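Local coordinates for protein galactonate dehydratase (Zobellia galactanivorans, PDB 5OLC) that belongs to the enolase superfamily, pairing an N-terminal domain of the mandelate racemase and muconate lactonizing enzyme type with a TIM-barrel-like C-terminal domain, at residues D237-R243 with K268-D272. Coordinates in Å, arbitrary orientation, origin at the centre of the assembly. Numbering follows the deposited sequence.
Sequences DGYKRLR and KDCVD
Residues 237-243 are helical and belong to helix 236-245. Residues 268-272 form the loop from helix 258-267 to strand 273-274. This loop runs along the helix and is closest at Lys240 and Cys270, whose CA atoms are 4.5 Å apart. Arg243 has the most surface buried by the contact. Its side chain is extended: chi1 is -142°, between wells, chi2 and chi3 are t and chi4 is -170°. Its guanidinium lies along the loop. Arg243 NH1 donates a hydrogen bond to Asp269 O (2.8 Å), near the guanidinium plane. Arg243 NH1 also makes a salt bridge to Asp269 OD1 (3.0 Å). Arg243 NH2 makes a salt bridge to Asp272 OD1 (3.1 Å), and Arg243 NE gives weak hydrogen bonds to both carboxylate oxygens of Asp272. Val271 O sits over one guanidinium face. Asp269 has positive phi and psi (46/41), a left-handed helical conformation, where the chain turns after helix 258-267. Cys270 is the apolar centre, with its CB 3.8 Å from CB of Tyr239. The Tyr239 ring reaches past it, placing CD1 4.1 Å from CG1 of Val271. Lys240, all four chi angles t, lays its CD 3.4 Å from Lys268 O. Asp272 OD2 also accepts a hydrogen bond from Ile250 N of strand 250-252. Asp269 OD1 makes a salt bridge to Arg241 of a neighbouring subunit. The arrangement joins a helix of the barrel to the loop entering a later barrel strand. Its chemistry is mixed: a buried apolar patch beside a salt-bridge network, in which one arginine ties two loop aspartates to the helix and shares Asp269 with the subunit interface.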
loop_
_atom_site.group_PDB
_atom_site.type_symbol
_atom_site.label_atom_id
_atom_site.label_comp_id
_atom_site.label_asym_id
_atom_site.label_seq_id
_atom_site.Cartn_x
_atom_site.Cartn_y
_atom_site.Cartn_z
ATOM N N ASP A 237 -11.694 0.686 -10.987
ATOM C CA ASP A 237 -10.917 1.924 -10.905
ATOM C C ASP A 237 -11.693 3.103 -11.492
ATOM O O ASP A 237 -11.544 4.227 -11.024
ATOM C CB ASP A 237 -9.542 1.764 -11.574
ATOM C CG ASP A 237 -8.550 0.840 -10.864
ATOM O OD1 ASP A 237 -8.853 0.381 -9.730
ATOM O OD2 ASP A 237 -7.454 0.600 -11.426
ATOM N N GLY A 238 -12.554 2.824 -12.465
ATOM C CA GLY A 238 -13.405 3.822 -13.099
ATOM C C GLY A 238 -14.481 4.325 -12.171
ATOM O O GLY A 238 -14.717 5.528 -12.107
ATOM N N TYR A 239 -15.128 3.398 -11.442
ATOM C CA TYR A 239 -16.167 3.660 -10.442
ATOM C C TYR A 239 -15.584 4.582 -9.364
ATOM O O TYR A 239 -16.095 5.689 -9.167
ATOM C CB TYR A 239 -16.643 2.331 -9.803
ATOM C CG TYR A 239 -17.845 1.682 -10.468
ATOM C CD1 TYR A 239 -19.142 2.026 -10.095
ATOM C CD2 TYR A 239 -17.686 0.663 -11.400
ATOM C CE1 TYR A 239 -20.252 1.422 -10.686
ATOM C CE2 TYR A 239 -18.789 0.062 -12.014
ATOM C CZ TYR A 239 -20.074 0.445 -11.650
ATOM O OH TYR A 239 -21.174 -0.143 -12.242
ATOM N N LYS A 240 -14.462 4.143 -8.721
ATOM C CA LYS A 240 -13.743 4.875 -7.670
ATOM C C LYS A 240 -13.403 6.309 -8.081
ATOM O O LYS A 240 -13.667 7.228 -7.303
ATOM C CB LYS A 240 -12.475 4.126 -7.213
ATOM C CG LYS A 240 -11.928 4.660 -5.885
ATOM C CD LYS A 240 -10.708 3.915 -5.390
ATOM C CE LYS A 240 -10.350 4.367 -3.994
ATOM N NZ LYS A 240 -9.580 3.332 -3.254
ATOM N N ARG A 241 -12.821 6.491 -9.300
ATOM C CA ARG A 241 -12.443 7.799 -9.863
ATOM C C ARG A 241 -13.687 8.684 -10.049
ATOM O O ARG A 241 -13.668 9.858 -9.685
ATOM C CB ARG A 241 -11.737 7.627 -11.223
ATOM C CG ARG A 241 -10.222 7.367 -11.214
ATOM C CD ARG A 241 -9.576 7.580 -12.600
ATOM N NE ARG A 241 -10.306 6.909 -13.689
ATOM C CZ ARG A 241 -9.959 5.753 -14.252
ATOM N NH1 ARG A 241 -8.857 5.120 -13.862
ATOM N NH2 ARG A 241 -10.704 5.228 -15.218
ATOM N N LEU A 242 -14.765 8.109 -10.611
ATOM C CA LEU A 242 -16.026 8.803 -10.871
ATOM C C LEU A 242 -16.625 9.335 -9.581
ATOM O O LEU A 242 -17.075 10.483 -9.541
ATOM C CB LEU A 242 -17.009 7.877 -11.596
ATOM C CG LEU A 242 -18.275 8.513 -12.136
ATOM C CD1 LEU A 242 -17.978 9.599 -13.125
ATOM C CD2 LEU A 242 -19.098 7.511 -12.813
ATOM N N ARG A 243 -16.572 8.515 -8.517
ATOM C CA ARG A 243 -17.037 8.840 -7.169
ATOM C C ARG A 243 -16.257 10.054 -6.627
ATOM O O ARG A 243 -16.846 10.932 -5.993
ATOM C CB ARG A 243 -16.807 7.620 -6.266
ATOM C CG ARG A 243 -17.900 7.369 -5.252
ATOM C CD ARG A 243 -17.463 6.280 -4.314
ATOM N NE ARG A 243 -18.205 6.323 -3.057
ATOM C CZ ARG A 243 -17.887 5.595 -1.996
ATOM N NH1 ARG A 243 -16.833 4.792 -2.026
ATOM N NH2 ARG A 243 -18.618 5.671 -0.887
ATOM N N LYS A 268 -12.562 -1.928 -2.902
ATOM C CA LYS A 268 -12.069 -0.934 -3.833
ATOM C C LYS A 268 -12.823 0.405 -3.742
ATOM O O LYS A 268 -12.641 1.254 -4.616
ATOM C CB LYS A 268 -12.053 -1.505 -5.264
ATOM C CG LYS A 268 -11.226 -2.774 -5.441
ATOM C CD LYS A 268 -10.630 -2.883 -6.853
ATOM C CE LYS A 268 -9.171 -2.454 -6.953
ATOM N NZ LYS A 268 -8.304 -3.520 -7.532
ATOM N N ASP A 269 -13.645 0.611 -2.683
ATOM C CA ASP A 269 -14.413 1.851 -2.427
ATOM C C ASP A 269 -15.152 2.409 -3.692
ATOM O O ASP A 269 -15.194 3.629 -3.917
ATOM C CB ASP A 269 -13.495 2.921 -1.780
ATOM C CG ASP A 269 -14.108 3.739 -0.641
ATOM O OD1 ASP A 269 -15.115 3.270 -0.037
ATOM O OD2 ASP A 269 -13.579 4.848 -0.348
ATOM N N CYS A 270 -15.745 1.486 -4.494
ATOM C CA CYS A 270 -16.425 1.758 -5.761
ATOM C C CYS A 270 -17.742 2.501 -5.638
ATOM O O CYS A 270 -17.956 3.502 -6.336
ATOM C CB CYS A 270 -16.616 0.464 -6.543
ATOM S SG CYS A 270 -15.114 -0.517 -6.729
ATOM N N VAL A 271 -18.660 1.958 -4.814
ATOM C CA VAL A 271 -20.020 2.460 -4.717
ATOM C C VAL A 271 -20.388 3.109 -3.378
ATOM O O VAL A 271 -19.805 2.812 -2.328
ATOM C CB VAL A 271 -21.036 1.342 -5.085
ATOM C CG1 VAL A 271 -20.869 0.907 -6.531
ATOM C CG2 VAL A 271 -20.949 0.145 -4.139
ATOM N N ASP A 272 -21.401 3.989 -3.454
ATOM C CA ASP A 272 -22.066 4.650 -2.347
ATOM C C ASP A 272 -23.245 3.739 -1.951
ATOM O O ASP A 272 -23.558 3.629 -0.761
ATOM C CB ASP A 272 -22.582 6.036 -2.784
ATOM C CG ASP A 272 -21.522 7.105 -2.826
ATOM O OD1 ASP A 272 -21.024 7.494 -1.741
ATOM O OD2 ASP A 272 -21.212 7.580 -3.928
#